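Local coordinates for protein tail lysozyme, putative (Geobacter sulfurreducens, PDB 2IA7) that is of unknown function but resembles gp25-type baseplate wedge proteins and is probably a component of a phage tail or tail-like assembly, at residues Y113-R116 with S117-T120; D33-E36 with S37-I41. All coordinates share one frame; numbering follows the deposited sequence.

Contact 1 (Y113-R116 with S117-T120); sequences YRVR and STNT
Where the chain doubles back, the amide of V115 donates a nearly straight hydrogen bond of 3.0 Å from its N to O of T120 (164° at the hydrogen). Beyond this bond the loop closes on the carbonyl of V115: its O takes weak bonds from N of N119 at 2.8 Å and from N of T118. R116 and S117 have helical backbone angles, T118 departs from them, and N119, with positive phi and psi in the left-handed helical region, turns the chain back. On one side of the turn R114 and N119 run side by side. The arginine chain stays extended through its first two torsions and bends at chi3 (67°), which brings NH1 to OD1 of N119, 2.5 Å away, a contact so short that its exact length is doubtful. OD1 meets the guanidinium at its edge, and the two flat groups lie only 29° apart. NE of R114 also makes a salt bridge with E91 on strand 90-98, so one guanidinium joins the loop to the adjoining strand. A leucine in place of R114 would probably cost E91 this salt bridge and set the N119 amide free to turn. V115 lies on the other side, its CG1 3.5 Å from OG of S117 and 3.6 Å from OG1 of T118. With OG1 held between its own backbone N and carbonyl carbon, T118 can accept the N-H of T120, at 3.2 Å from N to OG1, an ST turn within the loop. Inward, V115 touches F122 and I34. The whole is a β-hairpin whose short loop joins antiparallel strands 106-115 and 120-129.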
loop_
_atom_site.group_PDB
_atom_site.type_symbol
_atom_site.label_atom_id
_atom_site.label_comp_id
_atom_site.label_asym_id
_atom_site.label_seq_id
_atom_site.Cartn_x
_atom_site.Cartn_y
_atom_site.Cartn_z
ATOM N N TYR A 113 5.926 5.559 -8.228
ATOM C CA TYR A 113 4.940 5.366 -9.242
ATOM C C TYR A 113 4.874 6.552 -10.197
ATOM O O TYR A 113 5.334 7.645 -9.892
ATOM C CB TYR A 113 3.593 5.078 -8.605
ATOM C CG TYR A 113 3.015 6.212 -7.785
ATOM C CD1 TYR A 113 2.180 7.206 -8.370
ATOM C CD2 TYR A 113 3.275 6.324 -6.408
ATOM C CE1 TYR A 113 1.639 8.227 -7.591
ATOM C CE2 TYR A 113 2.733 7.335 -5.645
ATOM C CZ TYR A 113 1.886 8.272 -6.221
ATOM O OH TYR A 113 1.393 9.290 -5.448
ATOM N N ARG A 114 4.327 6.274 -11.364
ATOM C CA ARG A 114 4.100 7.257 -12.450
ATOM C C ARG A 114 2.594 7.493 -12.589
ATOM O O ARG A 114 1.795 6.556 -12.645
ATOM C CB ARG A 114 4.665 6.713 -13.774
ATOM C CG ARG A 114 4.495 7.634 -14.948
ATOM C CD ARG A 114 5.137 7.029 -16.197
ATOM N NE ARG A 114 4.413 5.854 -16.616
ATOM C CZ ARG A 114 3.388 5.829 -17.465
ATOM N NH1 ARG A 114 2.950 6.925 -18.042
ATOM N NH2 ARG A 114 2.793 4.682 -17.734
ATOM N N VAL A 115 2.161 8.753 -12.537
ATOM C CA VAL A 115 0.789 9.114 -12.842
ATOM C C VAL A 115 0.632 9.148 -14.330
ATOM O O VAL A 115 1.328 9.877 -15.010
ATOM C CB VAL A 115 0.403 10.468 -12.204
ATOM C CG1 VAL A 115 -0.997 10.890 -12.637
ATOM C CG2 VAL A 115 0.432 10.310 -10.664
ATOM N N ARG A 116 -0.224 8.280 -14.844
ATOM C CA ARG A 116 -0.306 8.060 -16.282
ATOM C C ARG A 116 -0.752 9.320 -16.999
ATOM O O ARG A 116 -0.274 9.609 -18.112
ATOM C CB ARG A 116 -1.264 6.882 -16.615
ATOM C CG ARG A 116 -0.773 5.544 -16.129
ATOM C CD ARG A 116 -1.862 4.477 -16.330
ATOM N NE ARG A 116 -1.528 3.208 -15.689
ATOM C CZ ARG A 116 -0.647 2.338 -16.163
ATOM N NH1 ARG A 116 -0.015 2.589 -17.302
ATOM N NH2 ARG A 116 -0.366 1.234 -15.476
ATOM N N SER A 117 -1.686 10.077 -16.429
ATOM C CA SER A 117 -2.216 11.303 -17.095
ATOM C C SER A 117 -1.221 12.474 -17.298
ATOM O O SER A 117 -1.412 13.288 -18.175
ATOM C CB SER A 117 -3.427 11.883 -16.368
ATOM O OG SER A 117 -3.116 12.336 -15.072
ATOM N N THR A 118 -0.166 12.508 -16.513
ATOM C CA THR A 118 0.851 13.531 -16.543
ATOM C C THR A 118 2.276 13.044 -16.805
ATOM O O THR A 118 3.158 13.879 -17.007
ATOM C CB THR A 118 0.908 14.265 -15.212
ATOM O OG1 THR A 118 1.256 13.297 -14.186
ATOM C CG2 THR A 118 -0.434 14.952 -14.880
ATOM N N ASN A 119 2.488 11.730 -16.789
ATOM C CA ASN A 119 3.823 11.138 -16.828
ATOM C C ASN A 119 4.763 11.677 -15.758
ATOM O O ASN A 119 5.956 11.645 -15.924
ATOM C CB ASN A 119 4.433 11.279 -18.219
ATOM C CG ASN A 119 3.913 10.228 -19.177
ATOM O OD1 ASN A 119 3.857 9.064 -18.823
ATOM N ND2 ASN A 119 3.496 10.638 -20.390
ATOM N N THR A 120 4.227 12.117 -14.632
ATOM C CA THR A 120 5.054 12.601 -13.529
ATOM C C THR A 120 5.213 11.520 -12.481
ATOM O O THR A 120 4.315 10.769 -12.234
ATOM C CB THR A 120 4.460 13.837 -12.849
ATOM O OG1 THR A 120 4.229 14.849 -13.833
ATOM C CG2 THR A 120 5.421 14.365 -11.819
#

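Contact 2 (D33-E36 with S37-I41); sequences DIAE and SIRII
S37 begins the next turn of the helix, its N bonding back to O of D33 at 2.9 Å. Both side chains find polar partners outside: OG of S37 hydrogen-bonds OE1 of E87, and D33 forms a salt bridge with R89. N of I38 bonds to O of I34, while CD1 of I38 lies 4.1 Å from CG2 of I34, so the two isoleucines build one apolar ridge. R39 donates its backbone N to O of A35 and then folds its side chain back along the helix. The bend at chi3 (-62°) lays one guanidinium face over O of A35 and CA of E36, with NH1 3.6 Å from CB of A35. Opposite charges of R39 and E36 do not touch directly; a water lying in the guanidinium plane accepts from NH2 of R39 at 3.1 Å and donates to OE2 of E36 at 2.8 Å. I40 repeats the helical bond, N to O of E36 at 2.9 Å, and its CD1 packs 4.0 Å from CG of the glutamate. I41 bonds through its N to the carbonyl of S37, and its side chain turns to A82, L83 and W86 of helix 69-86. Helix 30-42 is thus flanked by that helix and by strands 106-115 and 120-129, where Y113 and L124 meet A35 and I38.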
loop_
_atom_site.group_PDB
_atom_site.type_symbol
_atom_site.label_atom_id
_atom_site.label_comp_id
_atom_site.label_asym_id
_atom_site.label_seq_id
_atom_site.Cartn_x
_atom_site.Cartn_y
_atom_site.Cartn_z
ATOM N N ASP A 33 -5.534 13.077 -4.960
ATOM C CA ASP A 33 -6.535 12.004 -4.860
ATOM C C ASP A 33 -5.921 10.611 -5.033
ATOM O O ASP A 33 -6.348 9.702 -4.386
ATOM C CB ASP A 33 -7.623 12.205 -5.894
ATOM C CG ASP A 33 -8.802 11.270 -5.702
ATOM O OD1 ASP A 33 -9.511 11.400 -4.686
ATOM O OD2 ASP A 33 -9.057 10.415 -6.555
ATOM N N ILE A 34 -4.938 10.476 -5.932
ATOM C CA ILE A 34 -4.215 9.224 -6.143
ATOM C C ILE A 34 -3.452 8.817 -4.903
ATOM O O ILE A 34 -3.490 7.653 -4.485
ATOM C CB ILE A 34 -3.288 9.352 -7.362
ATOM C CG1 ILE A 34 -4.148 9.334 -8.621
ATOM C CG2 ILE A 34 -2.250 8.201 -7.391
ATOM C CD1 ILE A 34 -3.362 9.732 -9.863
ATOM N N ALA A 35 -2.723 9.761 -4.289
ATOM C CA ALA A 35 -1.979 9.451 -3.068
ATOM C C ALA A 35 -2.916 8.991 -1.956
ATOM O O ALA A 35 -2.686 7.970 -1.314
ATOM C CB ALA A 35 -1.169 10.644 -2.614
ATOM N N GLU A 36 -4.050 9.675 -1.833
ATOM C CA GLU A 36 -5.064 9.274 -0.862
ATOM C C GLU A 36 -5.642 7.892 -1.168
ATOM O O GLU A 36 -5.833 7.087 -0.282
ATOM C CB GLU A 36 -6.151 10.330 -0.809
ATOM C CG GLU A 36 -7.171 10.104 0.259
ATOM C CD GLU A 36 -8.228 11.184 0.244
ATOM O OE1 GLU A 36 -9.172 11.046 -0.532
ATOM O OE2 GLU A 36 -8.081 12.171 0.987
ATOM N N SER A 37 -5.931 7.657 -2.432
ATOM C CA SER A 37 -6.438 6.366 -2.897
ATOM C C SER A 37 -5.478 5.198 -2.563
ATOM O O SER A 37 -5.899 4.167 -2.033
ATOM C CB SER A 37 -6.712 6.390 -4.405
ATOM O OG SER A 37 -7.076 5.084 -4.843
ATOM N N ILE A 38 -4.195 5.387 -2.839
ATOM C CA ILE A 38 -3.175 4.442 -2.461
ATOM C C ILE A 38 -3.254 4.138 -0.959
ATOM O O ILE A 38 -3.314 2.971 -0.558
ATOM C CB ILE A 38 -1.760 4.909 -2.809
ATOM C CG1 ILE A 38 -1.589 4.912 -4.338
ATOM C CG2 ILE A 38 -0.731 3.969 -2.230
ATOM C CD1 ILE A 38 -0.321 5.680 -4.796
ATOM N N ARG A 39 -3.366 5.159 -0.161
ATOM C CA ARG A 39 -3.438 4.940 1.274
ATOM C C ARG A 39 -4.695 4.223 1.695
ATOM O O ARG A 39 -4.683 3.431 2.630
ATOM C CB ARG A 39 -3.274 6.258 2.033
ATOM C CG ARG A 39 -1.907 6.914 1.841
ATOM C CD ARG A 39 -1.719 8.183 2.659
ATOM N NE ARG A 39 -2.616 9.309 2.372
ATOM C CZ ARG A 39 -2.363 10.350 1.566
ATOM N NH1 ARG A 39 -1.186 10.541 0.993
ATOM N NH2 ARG A 39 -3.280 11.302 1.481
ATOM N N ILE A 40 -5.824 4.567 1.071
ATOM C CA ILE A 40 -7.100 3.878 1.333
ATOM C C ILE A 40 -7.015 2.420 0.997
ATOM O O ILE A 40 -7.391 1.571 1.792
ATOM C CB ILE A 40 -8.268 4.529 0.588
ATOM C CG1 ILE A 40 -8.553 5.928 1.142
ATOM C CG2 ILE A 40 -9.518 3.716 0.669
ATOM C CD1 ILE A 40 -9.407 6.780 0.213
ATOM N N ILE A 41 -6.505 2.119 -0.177
ATOM C CA ILE A 41 -6.419 0.738 -0.615
ATOM C C ILE A 41 -5.577 -0.127 0.299
ATOM O O ILE A 41 -5.994 -1.194 0.716
ATOM C CB ILE A 41 -5.856 0.649 -2.060
ATOM C CG1 ILE A 41 -6.816 1.310 -3.034
ATOM C CG2 ILE A 41 -5.558 -0.817 -2.460
ATOM C CD1 ILE A 41 -6.158 1.794 -4.290
HETATM O O HOH W 1 -5.862 12.578 2.699
#

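Overall arrangement
Contact 2 comes first along the chain, as two turns of helix 30-42; contact 1 follows much later, at the hairpin between the second and third strands of the antiparallel sheet. Their centres are about 15 Å apart, yet they touch directly: the Y113 ring packs on I34 and I38, with CE2 of Y113 3.6 Å from CD1 of I38, and V115 reaches CD1 of I34. The helix therefore lies against one face of the sheet, whose order is 90-98, 106-115, 120-129. Contact 1 lies at the end of the sheet, its centre about 18 Å from the chain's centre, against about 9 Å for contact 2. Both belong to one gp25-like α+β domain, in which Y113 and V115 tie the hairpin's first strand to the helix.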